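Local coordinates for protein N6 adenine specific DNA methylase (Encephalitozoon cuniculi, PDB 3Q87) that serves as the S-adenosylmethionine-dependent catalytic subunit of the Mtq2-Trm112 complex, which methylates the translation termination factor eRF1, at residues V82-Y88 / V106-F110; Y120-A126 / E154-K160. All coordinates share one frame; numbering follows the deposited sequence. Where two conformers were deposited one is given.

Contact 1 (V82-Y88 / V106-F110); sequences VVFNPPY and VIDRF. With SAM (S-adenosylmethionine), chain D.
Phe84 turns the edge of its ring toward the face of Phe110 in a T-shaped stack. The ring centroids are 5.2 Å apart and the planes meet at 68°. Phe84 CD2 does the touching, 3.8 Å from Phe110 CG and off toward the rim of that ring. Both side chains hold CG anti to the backbone N (chi1 -167° in Phe84) and run past one another head to tail. Pro86 CB lies over one face of Phe84. SAM O4' and Val106 CG1 lie near its edge.

The other contacts are apolar. Val82 CG1 rests 3.8 Å from Phe110 CZ and meets that ring obliquely. Pro86 CG touches Ile107 CG1 at 3.7 Å. Val106 meets the Pro87 ring roughly at right angles, with Val106 CG2 and CG1 both against the proline ring. The CG of Pro87 also packs against the adenine, 3.3 Å from SAM C8. Val106 thus backs a residue of the cofactor pocket.

No direct hydrogen bond joins the two segments. A water bridges them instead. It donates to Pro87 O at 2.7 Å and accepts from Ile107 N at 3.0 Å, in the first turn of helix 105-113.

The cofactor is gripped from the loop side. Asn85 ND2 donates to SAM OXT at 3.0 Å, a fairly straight bond of 163°. Pro86 O faces the methyl carbon CE. Arg109 forms a salt bridge with Asp69, which binds the cofactor, and Tyr88 OH bonds to Asp9.

Asn85-Pro86-Pro87-Tyr88 is the NPPY motif of PrmC-related and N6-adenine methyltransferases, placed after strand 81-84 of a Rossmann-like class I fold.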
ATOM      1  N   VAL B  82      -2.101  -5.831  -5.999  1.00 13.02           N
ATOM      2  CA  VAL B  82      -1.094  -6.043  -4.978  0.78 14.49           C
ATOM      3  C   VAL B  82       0.093  -6.816  -5.572  1.00 17.05           C
ATOM      4  O   VAL B  82      -0.095  -7.832  -6.240  1.00 15.12           O
ATOM      5  CB  VAL B  82      -1.679  -6.844  -3.788  0.78 18.40           C
ATOM      6  CG1 VAL B  82      -0.569  -7.247  -2.819  0.78 21.92           C
ATOM      7  CG2 VAL B  82      -2.767  -6.030  -3.064  0.78 11.81           C
ATOM      8  N   VAL B  83       1.302  -6.330  -5.335  1.00 16.57           N
ATOM      9  CA  VAL B  83       2.519  -7.013  -5.752  1.00 16.99           C
ATOM     10  C   VAL B  83       3.301  -7.360  -4.490  1.00 15.88           C
ATOM     11  O   VAL B  83       3.487  -6.508  -3.618  1.00 11.88           O
ATOM     12  CB  VAL B  83       3.406  -6.091  -6.618  1.00 18.62           C
ATOM     13  CG1 VAL B  83       4.690  -6.819  -7.008  1.00 15.82           C
ATOM     14  CG2 VAL B  83       2.636  -5.598  -7.848  1.00 14.08           C
ATOM     15  N   PHE B  84       3.784  -8.592  -4.400  1.00 17.21           N
ATOM     16  CA  PHE B  84       4.391  -9.074  -3.161  1.00 19.04           C
ATOM     17  C   PHE B  84       5.527 -10.058  -3.416  1.00 17.96           C
ATOM     18  O   PHE B  84       5.294 -11.185  -3.830  1.00 21.71           O
ATOM     19  CB  PHE B  84       3.320  -9.755  -2.304  1.00 14.65           C
ATOM     20  CG  PHE B  84       3.740 -10.028  -0.885  1.00 16.55           C
ATOM     21  CD1 PHE B  84       4.809  -9.359  -0.314  1.00 11.87           C
ATOM     22  CD2 PHE B  84       3.025 -10.933  -0.104  1.00 15.98           C
ATOM     23  CE1 PHE B  84       5.169  -9.600   1.000  1.00 16.68           C
ATOM     24  CE2 PHE B  84       3.377 -11.170   1.214  1.00 14.85           C
ATOM     25  CZ  PHE B  84       4.444 -10.513   1.766  1.00 14.76           C
ATOM     26  N   ASN B  85       6.759  -9.626  -3.170  1.00 18.91           N
ATOM     27  CA  ASN B  85       7.857 -10.568  -3.010  1.00 19.71           C
ATOM     28  C   ASN B  85       7.956 -10.839  -1.515  1.00 16.20           C
ATOM     29  O   ASN B  85       8.443 -10.005  -0.767  1.00 19.74           O
ATOM     30  CB  ASN B  85       9.156  -9.998  -3.573  1.00 18.19           C
ATOM     31  CG  ASN B  85      10.313 -10.991  -3.512  1.00 20.49           C
ATOM     32  OD1 ASN B  85      10.136 -12.145  -3.129  1.00 24.45           O
ATOM     33  ND2 ASN B  85      11.500 -10.538  -3.878  1.00 23.31           N
ATOM     34  N   PRO B  86       7.445 -11.999  -1.064  1.00 16.24           N
ATOM     35  CA  PRO B  86       7.257 -12.235   0.371  1.00 17.90           C
ATOM     36  C   PRO B  86       8.486 -12.845   1.046  1.00 16.18           C
ATOM     37  O   PRO B  86       9.383 -13.315   0.340  1.00 17.72           O
ATOM     38  CB  PRO B  86       6.107 -13.241   0.391  1.00 22.53           C
ATOM     39  CG  PRO B  86       6.334 -14.065  -0.848  1.00 18.12           C
ATOM     40  CD  PRO B  86       6.998 -13.149  -1.870  1.00 17.77           C
ATOM     41  N   PRO B  87       8.536 -12.823   2.391  1.00 18.02           N
ATOM     42  CA  PRO B  87       9.560 -13.594   3.119  1.00 19.14           C
ATOM     43  C   PRO B  87       9.272 -15.061   2.861  1.00 23.40           C
ATOM     44  O   PRO B  87       8.247 -15.550   3.311  1.00 22.04           O
ATOM     45  CB  PRO B  87       9.260 -13.321   4.594  1.00 19.83           C
ATOM     46  CG  PRO B  87       8.128 -12.351   4.631  1.00 17.08           C
ATOM     47  CD  PRO B  87       7.539 -12.203   3.282  1.00 15.26           C
ATOM     48  N   TYR B  88      10.143 -15.752   2.147  1.00 23.47           N
ATOM     49  CA  TYR B  88       9.801 -17.071   1.663  1.00 20.71           C
ATOM     50  C   TYR B  88      10.784 -18.161   2.119  1.00 22.85           C
ATOM     51  O   TYR B  88      10.678 -19.308   1.696  1.00 20.79           O
ATOM     52  CB  TYR B  88       9.690 -17.041   0.132  1.00 17.97           C
ATOM     53  CG  TYR B  88      10.954 -16.601  -0.594  1.00 21.72           C
ATOM     54  CD1 TYR B  88      12.128 -17.340  -0.494  1.00 21.71           C
ATOM     55  CD2 TYR B  88      10.958 -15.467  -1.413  1.00 19.49           C
ATOM     56  CE1 TYR B  88      13.280 -16.955  -1.162  1.00 20.98           C
ATOM     57  CE2 TYR B  88      12.105 -15.067  -2.090  1.00 18.16           C
ATOM     58  CZ  TYR B  88      13.264 -15.817  -1.956  1.00 30.17           C
ATOM     59  OH  TYR B  88      14.408 -15.440  -2.616  1.00 31.97           O
ATOM     60  N   VAL B 106       4.061 -16.638   6.021  1.00 22.23           N
ATOM     61  CA  VAL B 106       3.602 -15.295   5.659  1.00 18.79           C
ATOM     62  C   VAL B 106       2.776 -15.367   4.380  1.00 20.23           C
ATOM     63  O   VAL B 106       1.724 -14.733   4.266  1.00 19.35           O
ATOM     64  CB  VAL B 106       4.766 -14.276   5.520  1.00 20.05           C
ATOM     65  CG1 VAL B 106       4.215 -12.864   5.270  1.00 20.25           C
ATOM     66  CG2 VAL B 106       5.615 -14.268   6.772  1.00 16.04           C
ATOM     67  N   ILE B 107       3.249 -16.156   3.421  1.00 15.23           N
ATOM     68  CA  ILE B 107       2.514 -16.363   2.184  1.00 18.46           C
ATOM     69  C   ILE B 107       1.074 -16.789   2.469  1.00 20.97           C
ATOM     70  O   ILE B 107       0.127 -16.244   1.896  1.00 19.97           O
ATOM     71  CB  ILE B 107       3.196 -17.438   1.311  1.00 22.51           C
ATOM     72  CG1 ILE B 107       4.483 -16.883   0.711  1.00 19.00           C
ATOM     73  CG2 ILE B 107       2.236 -17.946   0.212  1.00 19.04           C
ATOM     74  CD1 ILE B 107       5.496 -17.961   0.319  1.00 21.30           C
ATOM     75  N   ASP B 108       0.926 -17.763   3.362  1.00 19.99           N
ATOM     76  CA  ASP B 108      -0.375 -18.328   3.701  1.00 24.26           C
ATOM     77  C   ASP B 108      -1.243 -17.292   4.400  1.00 21.58           C
ATOM     78  O   ASP B 108      -2.446 -17.223   4.161  1.00 19.54           O
ATOM     79  CB  ASP B 108      -0.213 -19.568   4.597  1.00 20.97           C
ATOM     80  CG  ASP B 108       0.262 -20.792   3.828  1.00 40.24           C
ATOM     81  OD1 ASP B 108       0.314 -20.725   2.579  1.00 31.17           O
ATOM     82  OD2 ASP B 108       0.572 -21.828   4.471  1.00 40.85           O
ATOM     83  N   ARG B 109      -0.634 -16.485   5.266  1.00 19.40           N
ATOM     84  CA  ARG B 109      -1.369 -15.398   5.901  1.00 19.31           C
ATOM     85  C   ARG B 109      -1.852 -14.385   4.873  1.00 20.23           C
ATOM     86  O   ARG B 109      -2.980 -13.881   4.953  1.00 19.18           O
ATOM     87  CB  ARG B 109      -0.518 -14.710   6.974  1.00 25.56           C
ATOM     88  CG  ARG B 109      -0.510 -15.460   8.285  1.00 24.25           C
ATOM     89  CD  ARG B 109       0.392 -14.831   9.336  1.00 30.37           C
ATOM     90  NE  ARG B 109       0.142 -13.404   9.540  1.00 32.49           N
ATOM     91  CZ  ARG B 109       1.101 -12.480   9.524  1.00 36.94           C
ATOM     92  NH1 ARG B 109       2.364 -12.845   9.333  1.00 40.42           N
ATOM     93  NH2 ARG B 109       0.811 -11.200   9.724  1.00 20.07           N
ATOM     94  N   PHE B 110      -0.994 -14.093   3.903  1.00 17.72           N
ATOM     95  CA  PHE B 110      -1.331 -13.157   2.837  1.00 17.55           C
ATOM     96  C   PHE B 110      -2.503 -13.672   2.002  1.00 21.16           C
ATOM     97  O   PHE B 110      -3.475 -12.973   1.774  1.00 15.07           O
ATOM     98  CB  PHE B 110      -0.125 -12.926   1.909  1.00 16.42           C
ATOM     99  CG  PHE B 110      -0.474 -12.191   0.637  1.00 16.11           C
ATOM    100  CD1 PHE B 110      -0.889 -10.872   0.682  1.00 11.93           C
ATOM    101  CD2 PHE B 110      -0.391 -12.820  -0.600  1.00 20.76           C
ATOM    102  CE1 PHE B 110      -1.232 -10.186  -0.485  1.00 15.71           C
ATOM    103  CE2 PHE B 110      -0.720 -12.144  -1.767  1.00 19.77           C
ATOM    104  CZ  PHE B 110      -1.152 -10.816  -1.706  1.00 16.75           C
TER
HETATM  105  N   SAM D 300      10.223  -5.947  -2.551  1.00 24.16           N
HETATM  106  CA  SAM D 300      11.615  -6.233  -2.179  1.00 24.35           C
HETATM  107  C   SAM D 300      12.316  -6.927  -3.356  1.00 31.30           C
HETATM  108  O   SAM D 300      13.540  -6.910  -3.486  1.00 28.36           O
HETATM  109  OXT SAM D 300      11.670  -7.525  -4.214  1.00 27.94           O
HETATM  110  CB  SAM D 300      11.783  -7.004  -0.841  1.00 18.18           C
HETATM  111  CG  SAM D 300      11.355  -8.486  -0.695  1.00 28.11           C
HETATM  112  SD  SAM D 300      11.825  -9.375   0.854  1.00 40.34           S
HETATM  113  CE  SAM D 300      12.038 -11.075   0.288  1.00 25.44           C
HETATM  114  C5' SAM D 300      10.259  -9.518   1.752  1.00 23.67           C
HETATM  115  C4' SAM D 300       9.904  -8.166   2.350  1.00 20.12           C
HETATM  116  O4' SAM D 300       8.705  -8.278   3.099  1.00 19.48           O
HETATM  117  C3' SAM D 300      10.974  -7.635   3.292  1.00 19.64           C
HETATM  118  O3' SAM D 300      11.232  -6.290   2.955  1.00 19.58           O
HETATM  119  C2' SAM D 300      10.344  -7.710   4.668  1.00 19.77           C
HETATM  120  O2' SAM D 300      10.742  -6.676   5.539  1.00 18.97           O
HETATM  121  C1' SAM D 300       8.878  -7.591   4.323  1.00 15.29           C
HETATM  122  N9  SAM D 300       7.997  -8.236   5.285  1.00 16.38           N
HETATM  123  C8  SAM D 300       8.229  -9.336   6.079  1.00 17.50           C
HETATM  124  N7  SAM D 300       7.106  -9.567   6.795  1.00 16.50           N
HETATM  125  C5  SAM D 300       6.173  -8.630   6.447  1.00 22.65           C
HETATM  126  C6  SAM D 300       4.868  -8.390   6.840  1.00 14.73           C
HETATM  127  N6  SAM D 300       4.298  -9.179   7.745  1.00 17.87           N
HETATM  128  N1  SAM D 300       4.161  -7.335   6.289  1.00 17.06           N
HETATM  129  C2  SAM D 300       4.737  -6.507   5.339  1.00 16.13           C
HETATM  130  N3  SAM D 300       6.039  -6.753   4.949  1.00 16.97           N
HETATM  131  C4  SAM D 300       6.730  -7.787   5.497  1.00 16.45           C
HETATM  132  O   HOH W   1       6.089 -17.088   3.928  1.00 17.54           O

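Contact 2 (Y120-A126 / E154-K160); sequences YLLVIEA and ETVYIIK
This is an antiparallel strand pair in the class I methyltransferase sheet. Strand 155-162 runs against strand 118-124, where the otherwise parallel Rossmann-like sheet turns antiparallel. The N-to-C directions of segments 120-124 and 155-160 are 154° apart.

Leu121 with Ile159 and Val123 with Tyr157 are the hydrogen-bonded pairs. Each is closed by two backbone bonds, and Ile159 N to Leu121 O is the shortest of these at 2.7 Å. Between and beside them lie the non-hydrogen-bonded pairs of Tyr120, Leu122 and Ile124 with Lys160, Ile158 and Val156. A longer bond, Glu125 N to Thr155 O at 3.2 Å, extends the ladder past the strand end.

Leu122 CD1 packs diagonally on Val156 CG1 at 3.6 Å, on the face covered by helix 8-20. Leu121 and Ile159 lie on the other face, against helix 129-138. Tyr120 and Lys160 run side by side in the same direction. The extended lysine brings CD to 3.6 Å from Tyr120 CE1, and both polar ends reach Glu20 of helix 8-20.

Polar side chains fasten the far end. Glu154 OE2 accepts from Ala126 N at 2.7 Å, nearly along its C-O axis. Its carboxylate also touches Ile124 CD1. Tyr157 holds CG anti to its carbonyl carbon (chi1 -57°), which brings the ring along the neighbouring strand to Glu125. Glu125 OE1 takes two hydroxyl donors: Tyr157 OH at 2.9 Å through its anti lone pair, and Thr155 OG1 at 3.2 Å from above the carboxylate plane.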
ATOM      1  N   TYR B 120       0.155 -10.129  -7.955  1.00 18.54           N
ATOM      2  CA  TYR B 120       1.356 -10.790  -8.474  1.00 13.70           C
ATOM      3  C   TYR B 120       2.170 -11.232  -7.260  1.00 22.32           C
ATOM      4  O   TYR B 120       2.547 -10.405  -6.427  1.00 19.79           O
ATOM      5  CB  TYR B 120       2.163  -9.827  -9.340  1.00 11.81           C
ATOM      6  CG  TYR B 120       1.427  -9.376 -10.585  1.00 21.41           C
ATOM      7  CD1 TYR B 120       1.488 -10.117 -11.757  1.00 24.10           C
ATOM      8  CD2 TYR B 120       0.647  -8.223 -10.580  1.00 20.77           C
ATOM      9  CE1 TYR B 120       0.804  -9.705 -12.907  1.00 26.39           C
ATOM     10  CE2 TYR B 120      -0.040  -7.808 -11.719  1.00 21.40           C
ATOM     11  CZ  TYR B 120       0.045  -8.554 -12.878  1.00 26.24           C
ATOM     12  OH  TYR B 120      -0.637  -8.148 -14.005  1.00 31.02           O
ATOM     13  N   LEU B 121       2.413 -12.534  -7.146  1.00 15.70           N
ATOM     14  CA  LEU B 121       3.083 -13.089  -5.973  1.00 14.88           C
ATOM     15  C   LEU B 121       4.300 -13.909  -6.391  1.00 21.18           C
ATOM     16  O   LEU B 121       4.223 -14.685  -7.329  1.00 22.26           O
ATOM     17  CB  LEU B 121       2.118 -13.966  -5.179  1.00 14.90           C
ATOM     18  CG  LEU B 121       2.673 -14.711  -3.963  1.00 19.69           C
ATOM     19  CD1 LEU B 121       3.069 -13.728  -2.851  1.00 15.55           C
ATOM     20  CD2 LEU B 121       1.625 -15.701  -3.447  1.00 23.38           C
ATOM     21  N   LEU B 122       5.421 -13.730  -5.699  1.00 19.47           N
ATOM     22  CA  LEU B 122       6.607 -14.521  -5.977  1.00 19.16           C
ATOM     23  C   LEU B 122       6.740 -15.626  -4.944  1.00 22.21           C
ATOM     24  O   LEU B 122       6.539 -15.408  -3.756  1.00 16.89           O
ATOM     25  CB  LEU B 122       7.877 -13.656  -5.989  1.00 19.55           C
ATOM     26  CG  LEU B 122       9.187 -14.411  -6.305  1.00 14.13           C
ATOM     27  CD1 LEU B 122      10.213 -13.463  -6.884  1.00 15.55           C
ATOM     28  CD2 LEU B 122       9.771 -15.131  -5.083  1.00 18.24           C
ATOM     29  N   VAL B 123       7.086 -16.818  -5.417  1.00 18.04           N
ATOM     30  CA  VAL B 123       7.239 -17.963  -4.556  1.00 17.57           C
ATOM     31  C   VAL B 123       8.450 -18.754  -5.064  1.00 19.17           C
ATOM     32  O   VAL B 123       8.871 -18.558  -6.186  1.00 17.14           O
ATOM     33  CB  VAL B 123       5.965 -18.825  -4.592  1.00 24.98           C
ATOM     34  CG1 VAL B 123       6.251 -20.195  -4.083  1.00 36.17           C
ATOM     35  CG2 VAL B 123       4.839 -18.162  -3.787  1.00 23.11           C
ATOM     36  N   ILE B 124       9.028 -19.609  -4.229  1.00 20.38           N
ATOM     37  CA  ILE B 124      10.086 -20.500  -4.693  1.00 25.90           C
ATOM     38  C   ILE B 124       9.636 -21.961  -4.619  1.00 26.95           C
ATOM     39  O   ILE B 124       8.634 -22.274  -3.995  1.00 18.81           O
ATOM     40  CB  ILE B 124      11.401 -20.299  -3.912  1.00 27.86           C
ATOM     41  CG1 ILE B 124      11.199 -20.613  -2.431  1.00 25.07           C
ATOM     42  CG2 ILE B 124      11.929 -18.878  -4.115  1.00 26.14           C
ATOM     43  CD1 ILE B 124      12.501 -20.670  -1.646  1.00 31.66           C
ATOM     44  N   GLU B 125      10.379 -22.851  -5.271  1.00 34.33           N
ATOM     45  CA  GLU B 125       9.985 -24.252  -5.361  1.00 29.59           C
ATOM     46  C   GLU B 125       9.721 -24.852  -3.982  1.00 39.09           C
ATOM     47  O   GLU B 125       8.783 -25.636  -3.799  1.00 32.43           O
ATOM     48  CB  GLU B 125      11.060 -25.055  -6.097  1.00 37.53           C
ATOM     49  CG  GLU B 125      10.600 -26.406  -6.614  1.00 38.47           C
ATOM     50  CD  GLU B 125      11.583 -26.987  -7.620  1.00 49.88           C
ATOM     51  OE1 GLU B 125      11.521 -26.606  -8.813  1.00 53.60           O
ATOM     52  OE2 GLU B 125      12.423 -27.818  -7.218  1.00 40.68           O
ATOM     53  N   ALA B 126      10.535 -24.470  -3.006  1.00 29.87           N
ATOM     54  CA  ALA B 126      10.399 -25.029  -1.664  1.00 28.87           C
ATOM     55  C   ALA B 126       9.068 -24.680  -0.982  1.00 32.70           C
ATOM     56  O   ALA B 126       8.624 -25.391  -0.074  1.00 24.21           O
ATOM     57  CB  ALA B 126      11.575 -24.627  -0.798  1.00 28.73           C
ATOM     58  N   GLU B 154      17.840 -21.218  -6.079  1.00 50.54           N
ATOM     59  CA  GLU B 154      16.579 -21.934  -6.287  1.00 49.04           C
ATOM     60  C   GLU B 154      15.858 -21.518  -7.558  1.00 32.25           C
ATOM     61  O   GLU B 154      16.416 -20.832  -8.413  1.00 34.70           O
ATOM     62  CB  GLU B 154      15.649 -21.788  -5.068  1.00 50.88           C
ATOM     63  CG  GLU B 154      14.515 -22.829  -5.014  1.00 42.46           C
ATOM     64  CD  GLU B 154      14.184 -23.268  -3.596  1.00 41.97           C
ATOM     65  OE1 GLU B 154      15.003 -23.016  -2.684  1.00 63.67           O
ATOM     66  OE2 GLU B 154      13.113 -23.875  -3.388  1.00 40.66           O
ATOM     67  N   THR B 155      14.617 -21.961  -7.690  1.00 30.32           N
ATOM     68  CA  THR B 155      13.820 -21.608  -8.851  1.00 40.61           C
ATOM     69  C   THR B 155      12.651 -20.739  -8.411  1.00 28.04           C
ATOM     70  O   THR B 155      11.951 -21.050  -7.453  1.00 27.56           O
ATOM     71  CB  THR B 155      13.302 -22.853  -9.587  1.00 40.64           C
ATOM     72  OG1 THR B 155      12.345 -23.527  -8.762  1.00 46.94           O
ATOM     73  CG2 THR B 155      14.447 -23.808  -9.888  1.00 38.74           C
ATOM     74  N   VAL B 156      12.446 -19.648  -9.127  1.00 29.95           N
ATOM     75  CA  VAL B 156      11.446 -18.670  -8.752  1.00 29.41           C
ATOM     76  C   VAL B 156      10.183 -18.828  -9.590  1.00 30.43           C
ATOM     77  O   VAL B 156      10.260 -18.994 -10.808  1.00 30.10           O
ATOM     78  CB  VAL B 156      12.008 -17.254  -8.955  1.00 28.04           C
ATOM     79  CG1 VAL B 156      10.891 -16.240  -9.001  1.00 30.07           C
ATOM     80  CG2 VAL B 156      12.989 -16.930  -7.865  1.00 27.55           C
ATOM     81  N   TYR B 157       9.024 -18.768  -8.935  1.00 22.61           N
ATOM     82  CA  TYR B 157       7.735 -18.775  -9.619  1.00 18.91           C
ATOM     83  C   TYR B 157       6.961 -17.483  -9.378  1.00 22.81           C
ATOM     84  O   TYR B 157       6.735 -17.079  -8.238  1.00 27.47           O
ATOM     85  CB  TYR B 157       6.889 -19.959  -9.154  1.00 28.36           C
ATOM     86  CG  TYR B 157       7.557 -21.305  -9.350  1.00 31.25           C
ATOM     87  CD1 TYR B 157       7.146 -22.167 -10.363  1.00 41.70           C
ATOM     88  CD2 TYR B 157       8.598 -21.711  -8.528  1.00 32.01           C
ATOM     89  CE1 TYR B 157       7.754 -23.398 -10.551  1.00 39.92           C
ATOM     90  CE2 TYR B 157       9.213 -22.945  -8.704  1.00 39.75           C
ATOM     91  CZ  TYR B 157       8.786 -23.784  -9.717  1.00 40.11           C
ATOM     92  OH  TYR B 157       9.391 -25.004  -9.897  1.00 42.00           O
ATOM     93  N   ILE B 158       6.554 -16.835 -10.457  1.00 23.96           N
ATOM     94  CA  ILE B 158       5.728 -15.647 -10.343  1.00 23.49           C
ATOM     95  C   ILE B 158       4.269 -15.980 -10.619  1.00 25.48           C
ATOM     96  O   ILE B 158       3.883 -16.340 -11.733  1.00 27.37           O
ATOM     97  CB  ILE B 158       6.210 -14.544 -11.271  1.00 22.99           C
ATOM     98  CG1 ILE B 158       7.616 -14.108 -10.840  1.00 17.55           C
ATOM     99  CG2 ILE B 158       5.213 -13.377 -11.270  1.00 18.20           C
ATOM    100  CD1 ILE B 158       8.300 -13.256 -11.858  1.00 38.25           C
ATOM    101  N   ILE B 159       3.465 -15.872  -9.575  1.00 20.71           N
ATOM    102  CA  ILE B 159       2.054 -16.194  -9.665  1.00 21.78           C
ATOM    103  C   ILE B 159       1.223 -14.957  -9.956  1.00 26.84           C
ATOM    104  O   ILE B 159       1.375 -13.933  -9.297  1.00 23.54           O
ATOM    105  CB  ILE B 159       1.585 -16.847  -8.371  1.00 21.64           C
ATOM    106  CG1 ILE B 159       2.360 -18.138  -8.141  1.00 24.58           C
ATOM    107  CG2 ILE B 159       0.102 -17.164  -8.427  1.00 28.38           C
ATOM    108  CD1 ILE B 159       1.843 -18.947  -6.964  1.00 29.02           C
ATOM    109  N   LYS B 160       0.369 -15.038 -10.971  1.00 26.77           N
ATOM    110  CA  LYS B 160      -0.596 -13.975 -11.229  1.00 22.03           C
ATOM    111  C   LYS B 160      -1.979 -14.463 -10.829  1.00 32.38           C
ATOM    112  O   LYS B 160      -2.397 -15.544 -11.229  1.00 24.37           O
ATOM    113  CB  LYS B 160      -0.596 -13.532 -12.689  1.00 27.71           C
ATOM    114  CG  LYS B 160      -1.711 -12.545 -12.992  1.00 25.02           C
ATOM    115  CD  LYS B 160      -1.622 -11.969 -14.394  1.00 29.34           C
ATOM    116  CE  LYS B 160      -2.785 -11.015 -14.653  1.00 33.85           C
ATOM    117  NZ  LYS B 160      -2.744 -10.458 -16.029  1.00 33.10           N
TER

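In the fold
From the N terminus, the chain first lays down parallel strands 26-30, 46-51 and 65-67, then strand 81-84. Contact 1 then closes a 17-residue connection, bringing helix 105-113 back beside the loop after that strand. The helix leads into strand 118-124, completing a beta-alpha-beta unit. Contact 2 opens there. It closes a longer excursion through helix 129-138 and strand 142-150. The two contacts lie in series and neither nests in the other. They meet directly, because strands 81-84 and 118-124 are neighbours: Val82 O and Tyr120 N, 2.9 Å apart, probably form a hydrogen bond. Together they tie the cofactor-binding loop to the antiparallel strand 155-162.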